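Local coordinates for DUF1818 domain-containing protein (PDB 2IT9) that is of unknown function but may bind DNA, and pairs with a second copy of itself in the crystal, at the interface of chains A and B. Coordinates in Å, arbitrary orientation; residue numbers count along the deposited sequence, not the author numbering. Chains: chain A/B, Hypothetical protein.

Contact 1: the interface of chains A and B. Residues chain A 20-21, 32-34, 38, 92, 99-100; chain B 94, 96-101.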
loop_
_atom_site.group_PDB
_atom_site.type_symbol
_atom_site.label_atom_id
_atom_site.label_comp_id
_atom_site.label_asym_id
_atom_site.label_seq_id
_atom_site.Cartn_x
_atom_site.Cartn_y
_atom_site.Cartn_z
ATOM N N ASN A 20 16.979 3.015 -9.691
ATOM C CA ASN A 20 15.653 3.015 -10.314
ATOM C C ASN A 20 14.585 3.573 -9.374
ATOM O O ASN A 20 14.161 4.740 -9.488
ATOM C CB ASN A 20 15.366 1.562 -10.766
ATOM C CG ASN A 20 14.085 1.403 -11.570
ATOM O OD1 ASN A 20 13.377 2.364 -11.866
ATOM N ND2 ASN A 20 13.806 0.157 -11.957
ATOM N N PHE A 21 14.205 2.740 -8.419
ATOM C CA PHE A 21 13.140 3.034 -7.497
ATOM C C PHE A 21 13.723 3.782 -6.292
ATOM O O PHE A 21 13.849 3.235 -5.203
ATOM C CB PHE A 21 12.468 1.718 -7.119
ATOM C CG PHE A 21 11.767 1.059 -8.273
ATOM C CD1 PHE A 21 10.630 1.655 -8.826
ATOM C CD2 PHE A 21 12.228 -0.151 -8.798
ATOM C CE1 PHE A 21 9.971 1.076 -9.896
ATOM C CE2 PHE A 21 11.560 -0.756 -9.874
ATOM C CZ PHE A 21 10.447 -0.141 -10.424
ATOM N N ILE A 32 4.943 2.112 -1.191
ATOM C CA ILE A 32 5.379 1.672 -2.486
ATOM C C ILE A 32 6.560 2.537 -2.954
ATOM O O ILE A 32 6.660 3.718 -2.617
ATOM C CB ILE A 32 4.275 1.706 -3.588
ATOM C CG1 ILE A 32 3.720 3.117 -3.768
ATOM C CG2 ILE A 32 3.140 0.753 -3.262
ATOM C CD1 ILE A 32 2.738 3.218 -4.966
ATOM N N GLU A 33 7.473 1.912 -3.667
ATOM C CA GLU A 33 8.645 2.603 -4.213
ATOM C C GLU A 33 8.281 3.149 -5.588
ATOM O O GLU A 33 7.496 2.541 -6.314
ATOM C CB GLU A 33 9.832 1.665 -4.338
ATOM C CG GLU A 33 10.355 1.099 -3.012
ATOM C CD GLU A 33 11.542 0.168 -3.248
ATOM O OE1 GLU A 33 11.689 -0.313 -4.396
ATOM O OE2 GLU A 33 12.301 -0.073 -2.307
ATOM N N LEU A 34 8.861 4.285 -5.951
ATOM C CA LEU A 34 8.603 4.941 -7.230
ATOM C C LEU A 34 9.871 5.307 -7.949
ATOM O O LEU A 34 10.884 5.631 -7.295
ATOM C CB LEU A 34 7.844 6.261 -6.998
ATOM C CG LEU A 34 6.531 6.264 -6.235
ATOM C CD1 LEU A 34 6.012 7.698 -6.024
ATOM C CD2 LEU A 34 5.470 5.400 -6.935
ATOM N N GLU A 38 7.809 8.610 -12.295
ATOM C CA GLU A 38 6.560 8.444 -11.544
ATOM C C GLU A 38 6.415 9.478 -10.397
ATOM O O GLU A 38 5.330 9.992 -10.132
ATOM C CB GLU A 38 6.506 7.052 -10.927
ATOM C CG GLU A 38 6.325 5.982 -11.976
ATOM C CD GLU A 38 6.511 4.576 -11.447
ATOM O OE1 GLU A 38 7.187 4.363 -10.412
ATOM O OE2 GLU A 38 5.987 3.676 -12.115
ATOM N N LEU A 92 -1.853 3.639 -9.672
ATOM C CA LEU A 92 -0.637 3.638 -10.462
ATOM C C LEU A 92 -0.690 2.480 -11.439
ATOM O O LEU A 92 -0.709 1.315 -11.047
ATOM C CB LEU A 92 0.550 3.492 -9.520
ATOM C CG LEU A 92 1.923 3.518 -10.183
ATOM C CD1 LEU A 92 2.146 4.779 -11.037
ATOM C CD2 LEU A 92 2.985 3.394 -9.099
ATOM N N ASN A 99 5.816 -1.127 -15.192
ATOM C CA ASN A 99 6.181 -1.274 -13.770
ATOM C C ASN A 99 4.989 -1.843 -13.001
ATOM O O ASN A 99 3.874 -1.632 -13.423
ATOM C CB ASN A 99 6.441 0.095 -13.180
ATOM C CG ASN A 99 7.830 0.681 -13.490
ATOM O OD1 ASN A 99 8.713 0.038 -14.041
ATOM N ND2 ASN A 99 8.026 1.923 -13.048
ATOM N N ARG A 100 5.205 -2.545 -11.890
ATOM C CA ARG A 100 4.097 -3.100 -11.058
ATOM C C ARG A 100 2.992 -2.086 -10.757
ATOM O O ARG A 100 3.243 -0.962 -10.315
ATOM C CB ARG A 100 4.699 -3.612 -9.739
ATOM C CG ARG A 100 3.754 -4.139 -8.709
ATOM C CD ARG A 100 4.358 -4.151 -7.295
ATOM N NE ARG A 100 5.738 -4.616 -7.216
ATOM C CZ ARG A 100 6.102 -5.878 -7.384
ATOM N NH1 ARG A 100 5.215 -6.788 -7.726
ATOM N NH2 ARG A 100 7.376 -6.233 -7.266
ATOM N N ALA B 94 12.487 -4.913 -3.946
ATOM C CA ALA B 94 12.461 -4.603 -5.357
ATOM C C ALA B 94 13.327 -5.545 -6.150
ATOM O O ALA B 94 14.343 -6.037 -5.646
ATOM C CB ALA B 94 12.952 -3.193 -5.597
ATOM N N GLY B 96 14.684 -6.010 -10.532
ATOM C CA GLY B 96 14.708 -5.544 -11.916
ATOM C C GLY B 96 14.061 -4.202 -12.257
ATOM O O GLY B 96 13.958 -3.298 -11.418
ATOM N N LEU B 97 13.577 -4.108 -13.494
ATOM C CA LEU B 97 13.026 -2.873 -14.048
ATOM C C LEU B 97 11.621 -2.503 -13.643
ATOM O O LEU B 97 11.301 -1.328 -13.574
ATOM C CB LEU B 97 12.997 -2.970 -15.566
ATOM C CG LEU B 97 14.333 -3.188 -16.265
ATOM C CD1 LEU B 97 14.060 -3.269 -17.740
ATOM C CD2 LEU B 97 15.365 -2.080 -15.969
ATOM N N PHE B 98 10.782 -3.501 -13.433
ATOM C CA PHE B 98 9.370 -3.280 -13.152
ATOM C C PHE B 98 8.888 -3.622 -11.756
ATOM O O PHE B 98 7.850 -3.105 -11.322
ATOM C CB PHE B 98 8.581 -4.163 -14.118
ATOM C CG PHE B 98 9.021 -4.048 -15.509
ATOM C CD1 PHE B 98 9.173 -2.796 -16.104
ATOM C CD2 PHE B 98 9.275 -5.177 -16.257
ATOM C CE1 PHE B 98 9.596 -2.686 -17.423
ATOM C CE2 PHE B 98 9.704 -5.078 -17.575
ATOM C CZ PHE B 98 9.864 -3.832 -18.154
ATOM N N ASN B 99 9.629 -4.492 -11.057
ATOM C CA ASN B 99 9.199 -4.998 -9.773
ATOM C C ASN B 99 9.618 -4.043 -8.670
ATOM O O ASN B 99 10.627 -4.245 -7.997
ATOM C CB ASN B 99 9.706 -6.425 -9.539
ATOM C CG ASN B 99 9.113 -7.413 -10.532
ATOM O OD1 ASN B 99 9.216 -7.194 -11.716
ATOM N ND2 ASN B 99 8.494 -8.483 -10.054
ATOM N N ARG B 100 8.835 -2.982 -8.546
ATOM C CA ARG B 100 9.036 -1.985 -7.523
ATOM C C ARG B 100 8.905 -2.659 -6.179
ATOM O O ARG B 100 8.147 -3.609 -5.991
ATOM C CB ARG B 100 7.996 -0.839 -7.637
ATOM C CG ARG B 100 6.619 -1.110 -7.093
ATOM C CD ARG B 100 5.576 -0.019 -7.278
ATOM N NE ARG B 100 5.181 0.194 -8.674
ATOM C CZ ARG B 100 5.613 1.161 -9.474
ATOM N NH1 ARG B 100 6.552 2.048 -9.106
ATOM N NH2 ARG B 100 5.134 1.228 -10.706
ATOM N N GLY B 101 9.625 -2.158 -5.201
ATOM C CA GLY B 101 9.405 -2.676 -3.864
ATOM C C GLY B 101 8.101 -2.141 -3.298
ATOM O O GLY B 101 7.532 -1.150 -3.771
HETATM O O HOH W 1 12.956 -2.581 -2.108
HETATM O O HOH W 2 11.235 1.807 -13.344
#
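In this DUF1818 protein the loop between strands 85-92 and 102-106 crosses to the partner chain, and its arginine, B:Arg100, threads between strand 30-34, helix 36-56 and the matching loop of chain A. CG of B:Arg100 sits in the crowded position between backbone N and carbonyl carbon (chi1 79°), and the chain bends at chi3, which brings the guanidinium tip to tip with A:Glu38. B:Arg100 NH1 lies 2.7 Å from A:Glu38 OE1, on the syn lone pair of the carboxylate, while NH2 takes OE2 from above the carboxylate plane, an end-on salt bridge. A:Asn99 ND2 donates to A:Glu38 OE2 over 2.8 Å and so steadies the acid from the second shell. B:Arg100 NH1 also reaches the backbone carbonyl A:Glu33 O at 3.0 Å, in the guanidinium plane, and B:Arg100 NE and NH2 share A:Arg100 O side-on, B:Arg100 NE at 2.8 Å on a lone pair. A:Leu92 CD2 lies over the centre of one guanidinium face of B:Arg100, 3.4 Å above the plane. Further back, CA of B:Arg100 rests over the face of the A:Phe21 ring, 3.7 Å from its centroid, with A:Asn20 CG on the opposite face. An alanine at B:Arg100, without the guanidinium, would probably leave the A:Glu38 carboxylate poorly compensated and loosen the hold on A:Arg100 O. A:Arg100 leaves the backbone with CG anti to N (chi1 176°) and bends at chi3, returning the side-on grip through NE and NH2 to B:Arg100 O. On the neighbouring residue of chain B, B:Gly101 N donates to A:Glu33 OE1 at 2.9 Å from above the carboxylate plane, and A:Glu33 N donates to B:Gly101 O.

Contact 2: the interface of chains A and B. Residues chain A 29-32, 103-105; chain B 29-32, 103-105.
Two antiparallel strand pairings across the two-fold axis join the copies of this DUF1818 protein: strand 30-34 of each chain runs beside strand 102-106 of the other, so that the sheets continue through the interface. The backbone ladder is carried by A:Ala31 and B:Glu103, and by their twins. A:Ala31 N donates to B:Glu103 O at 2.9 Å, on a lone pair in the carbonyl plane, and B:Glu103 N returns a bond to A:Ala31 O from above that carbonyl's plane. With the chains exchanged, B:Ala31 N meets A:Glu103 O at 2.8 Å and A:Glu103 N meets B:Ala31 O.

A polar cluster lies where A:Thr29 and B:Thr29 cross at about a right angle. Each hydroxyl takes the crowded position between backbone N and carbonyl carbon (chi1 66° in A:Thr29), which turns it toward its twin; A:Thr29 OG1 and B:Thr29 OG1 are 2.8 Å apart, a hydrogen bond of undecided direction. Two waters bridge the pair: A:Thr29 OG1 is 2.7 Å from water 4, which also meets B:Thr29 OG1 and N, and water 3 joins both hydroxyls to A:Thr29 N. A:Trp30 CD1 stands 3.4 Å from B:Thr29 OG1. Within the subunit A:Trp30 NE1 donates to A:Tyr105 O at 3.0 Å, nearly in the ring plane, which helps fix the indole's rotation.

Apolar packing centres on the tryptophans, which slide past each other in opposite directions so that their stems, not their ring faces, touch: A:Trp30 CB is 3.5 Å from B:Trp30 CB. The same crowded chi1 (57° in A:Trp30) swings each indole back over its own chain, where one face of the A:Trp30 ring lies on CB of A:Val104, offset toward the rim. The methyl CG2 of A:Thr29, anti to the carbonyl carbon, packs on the B:Tyr105 ring at CD2, and B:Thr29 does the same to A:Tyr105.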
loop_
_atom_site.group_PDB
_atom_site.type_symbol
_atom_site.label_atom_id
_atom_site.label_comp_id
_atom_site.label_asym_id
_atom_site.label_seq_id
_atom_site.Cartn_x
_atom_site.Cartn_y
_atom_site.Cartn_z
ATOM N N THR A 29 -0.630 1.802 6.528
ATOM C CA THR A 29 -0.560 0.354 6.317
ATOM C C THR A 29 0.074 -0.058 4.985
ATOM O O THR A 29 -0.096 -1.204 4.548
ATOM C CB THR A 29 -1.984 -0.239 6.377
ATOM O OG1 THR A 29 -2.783 0.230 5.271
ATOM C CG2 THR A 29 -2.673 0.055 7.703
ATOM N N TRP A 30 0.769 0.861 4.311
ATOM C CA TRP A 30 1.349 0.526 3.019
ATOM C C TRP A 30 2.487 1.469 2.682
ATOM O O TRP A 30 2.594 2.544 3.248
ATOM C CB TRP A 30 0.277 0.666 1.899
ATOM C CG TRP A 30 -0.365 2.095 1.843
ATOM C CD1 TRP A 30 -1.501 2.498 2.456
ATOM C CD2 TRP A 30 0.141 3.257 1.136
ATOM N NE1 TRP A 30 -1.750 3.830 2.195
ATOM C CE2 TRP A 30 -0.737 4.332 1.414
ATOM C CE3 TRP A 30 1.282 3.502 0.362
ATOM C CZ2 TRP A 30 -0.520 5.630 0.918
ATOM C CZ3 TRP A 30 1.506 4.815 -0.124
ATOM C CH2 TRP A 30 0.603 5.850 0.153
ATOM N N ALA A 31 3.341 1.012 1.772
ATOM C CA ALA A 31 4.386 1.849 1.169
ATOM C C ALA A 31 4.668 1.266 -0.196
ATOM O O ALA A 31 4.565 0.051 -0.370
ATOM C CB ALA A 31 5.617 1.859 1.998
ATOM N N ILE A 32 4.943 2.112 -1.191
ATOM C CA ILE A 32 5.379 1.672 -2.486
ATOM C C ILE A 32 6.560 2.537 -2.954
ATOM O O ILE A 32 6.660 3.718 -2.617
ATOM C CB ILE A 32 4.275 1.706 -3.588
ATOM C CG1 ILE A 32 3.720 3.117 -3.768
ATOM C CG2 ILE A 32 3.140 0.753 -3.262
ATOM C CD1 ILE A 32 2.738 3.218 -4.966
ATOM N N GLU A 103 -2.403 0.593 -5.957
ATOM C CA GLU A 103 -3.407 1.552 -5.576
ATOM C C GLU A 103 -3.143 1.850 -4.112
ATOM O O GLU A 103 -2.906 0.953 -3.310
ATOM C CB GLU A 103 -4.811 0.970 -5.760
ATOM C CG GLU A 103 -5.085 0.365 -7.107
ATOM C CD GLU A 103 -6.500 -0.212 -7.196
ATOM O OE1 GLU A 103 -7.228 -0.112 -6.180
ATOM O OE2 GLU A 103 -6.868 -0.764 -8.260
ATOM N N VAL A 104 -3.142 3.125 -3.750
ATOM C CA VAL A 104 -2.879 3.540 -2.393
ATOM C C VAL A 104 -3.814 4.682 -2.014
ATOM O O VAL A 104 -4.445 5.306 -2.895
ATOM C CB VAL A 104 -1.404 3.914 -2.180
ATOM C CG1 VAL A 104 -0.482 2.731 -2.499
ATOM C CG2 VAL A 104 -1.007 5.104 -3.035
ATOM N N TYR A 105 -3.830 4.998 -0.719
ATOM C CA TYR A 105 -4.806 5.982 -0.191
ATOM C C TYR A 105 -4.308 6.695 1.047
ATOM O O TYR A 105 -3.694 6.059 1.936
ATOM C CB TYR A 105 -6.106 5.261 0.100
ATOM C CG TYR A 105 -7.140 6.030 0.892
ATOM C CD1 TYR A 105 -8.106 6.798 0.231
ATOM C CD2 TYR A 105 -7.186 5.952 2.271
ATOM C CE1 TYR A 105 -9.108 7.476 0.950
ATOM C CE2 TYR A 105 -8.184 6.635 3.001
ATOM C CZ TYR A 105 -9.125 7.395 2.315
ATOM O OH TYR A 105 -10.121 8.079 2.999
ATOM N N THR B 29 -6.686 -0.003 2.533
ATOM C CA THR B 29 -6.223 1.254 1.876
ATOM C C THR B 29 -5.118 1.095 0.824
ATOM O O THR B 29 -4.458 2.063 0.493
ATOM C CB THR B 29 -5.672 2.183 2.950
ATOM O OG1 THR B 29 -4.586 1.507 3.590
ATOM C CG2 THR B 29 -6.775 2.539 3.950
ATOM N N TRP B 30 -4.917 -0.115 0.308
ATOM C CA TRP B 30 -3.829 -0.406 -0.605
ATOM C C TRP B 30 -4.141 -1.654 -1.432
ATOM O O TRP B 30 -4.972 -2.488 -1.053
ATOM C CB TRP B 30 -2.495 -0.621 0.177
ATOM C CG TRP B 30 -2.551 -1.787 1.178
ATOM C CD1 TRP B 30 -2.883 -1.706 2.512
ATOM C CD2 TRP B 30 -2.421 -3.196 0.885
ATOM N NE1 TRP B 30 -2.901 -2.957 3.073
ATOM C CE2 TRP B 30 -2.616 -3.892 2.103
ATOM C CE3 TRP B 30 -2.046 -3.921 -0.252
ATOM C CZ2 TRP B 30 -2.535 -5.268 2.184
ATOM C CZ3 TRP B 30 -1.978 -5.319 -0.172
ATOM C CH2 TRP B 30 -2.210 -5.965 1.044
ATOM N N ALA B 31 -3.466 -1.739 -2.560
ATOM C CA ALA B 31 -3.440 -2.923 -3.376
ATOM C C ALA B 31 -2.147 -2.911 -4.192
ATOM O O ALA B 31 -1.702 -1.846 -4.611
ATOM C CB ALA B 31 -4.634 -2.959 -4.283
ATOM N N ILE B 32 -1.557 -4.083 -4.442
ATOM C CA ILE B 32 -0.388 -4.189 -5.318
ATOM C C ILE B 32 -0.533 -5.402 -6.233
ATOM O O ILE B 32 -1.157 -6.392 -5.862
ATOM C CB ILE B 32 0.959 -4.267 -4.540
ATOM C CG1 ILE B 32 1.017 -5.480 -3.575
ATOM C CG2 ILE B 32 1.234 -2.978 -3.768
ATOM C CD1 ILE B 32 2.375 -5.717 -2.981
ATOM N N GLU B 103 5.516 -2.440 0.698
ATOM C CA GLU B 103 5.314 -2.937 2.061
ATOM C C GLU B 103 3.801 -2.843 2.265
ATOM O O GLU B 103 3.179 -1.835 1.903
ATOM C CB GLU B 103 6.025 -2.077 3.075
ATOM C CG GLU B 103 7.515 -1.961 2.855
ATOM C CD GLU B 103 8.192 -1.145 3.912
ATOM O OE1 GLU B 103 7.496 -0.740 4.862
ATOM O OE2 GLU B 103 9.415 -0.926 3.821
ATOM N N VAL B 104 3.193 -3.911 2.761
ATOM C CA VAL B 104 1.755 -3.923 2.912
ATOM C C VAL B 104 1.423 -4.612 4.224
ATOM O O VAL B 104 2.265 -5.278 4.794
ATOM C CB VAL B 104 1.078 -4.592 1.705
ATOM C CG1 VAL B 104 1.467 -3.843 0.348
ATOM C CG2 VAL B 104 1.401 -6.038 1.596
ATOM N N TYR B 105 0.186 -4.471 4.662
ATOM C CA TYR B 105 -0.202 -4.963 5.979
ATOM C C TYR B 105 -1.649 -5.281 6.078
ATOM O O TYR B 105 -2.494 -4.521 5.569
ATOM C CB TYR B 105 0.127 -3.884 6.984
ATOM C CG TYR B 105 -0.435 -4.027 8.379
ATOM C CD1 TYR B 105 0.332 -4.591 9.405
ATOM C CD2 TYR B 105 -1.692 -3.523 8.709
ATOM C CE1 TYR B 105 -0.161 -4.683 10.701
ATOM C CE2 TYR B 105 -2.182 -3.613 10.019
ATOM C CZ TYR B 105 -1.409 -4.195 10.987
ATOM O OH TYR B 105 -1.854 -4.291 12.280
HETATM O O HOH W 3 -3.278 3.261 5.459
HETATM O O HOH W 4 -5.255 -0.942 5.072
#

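The centres of the C-alpha atoms of contact 1 and contact 2 are about 13 Å apart, and the two share A:Ile32. Strand 30-34 runs through both: its start pairs with the partner in contact 2, and its later residues meet the partner's loop in contact 1. That loop leads directly into strand 102-106, so loop docking and strand pairing belong to one continuous stretch of chain. Because the interface is two-fold symmetric, contact 1 recurs with the chains exchanged, whereas contact 2 already holds both halves. The continuity is consistent with a dimer, although the structure alone does not show the state in solution.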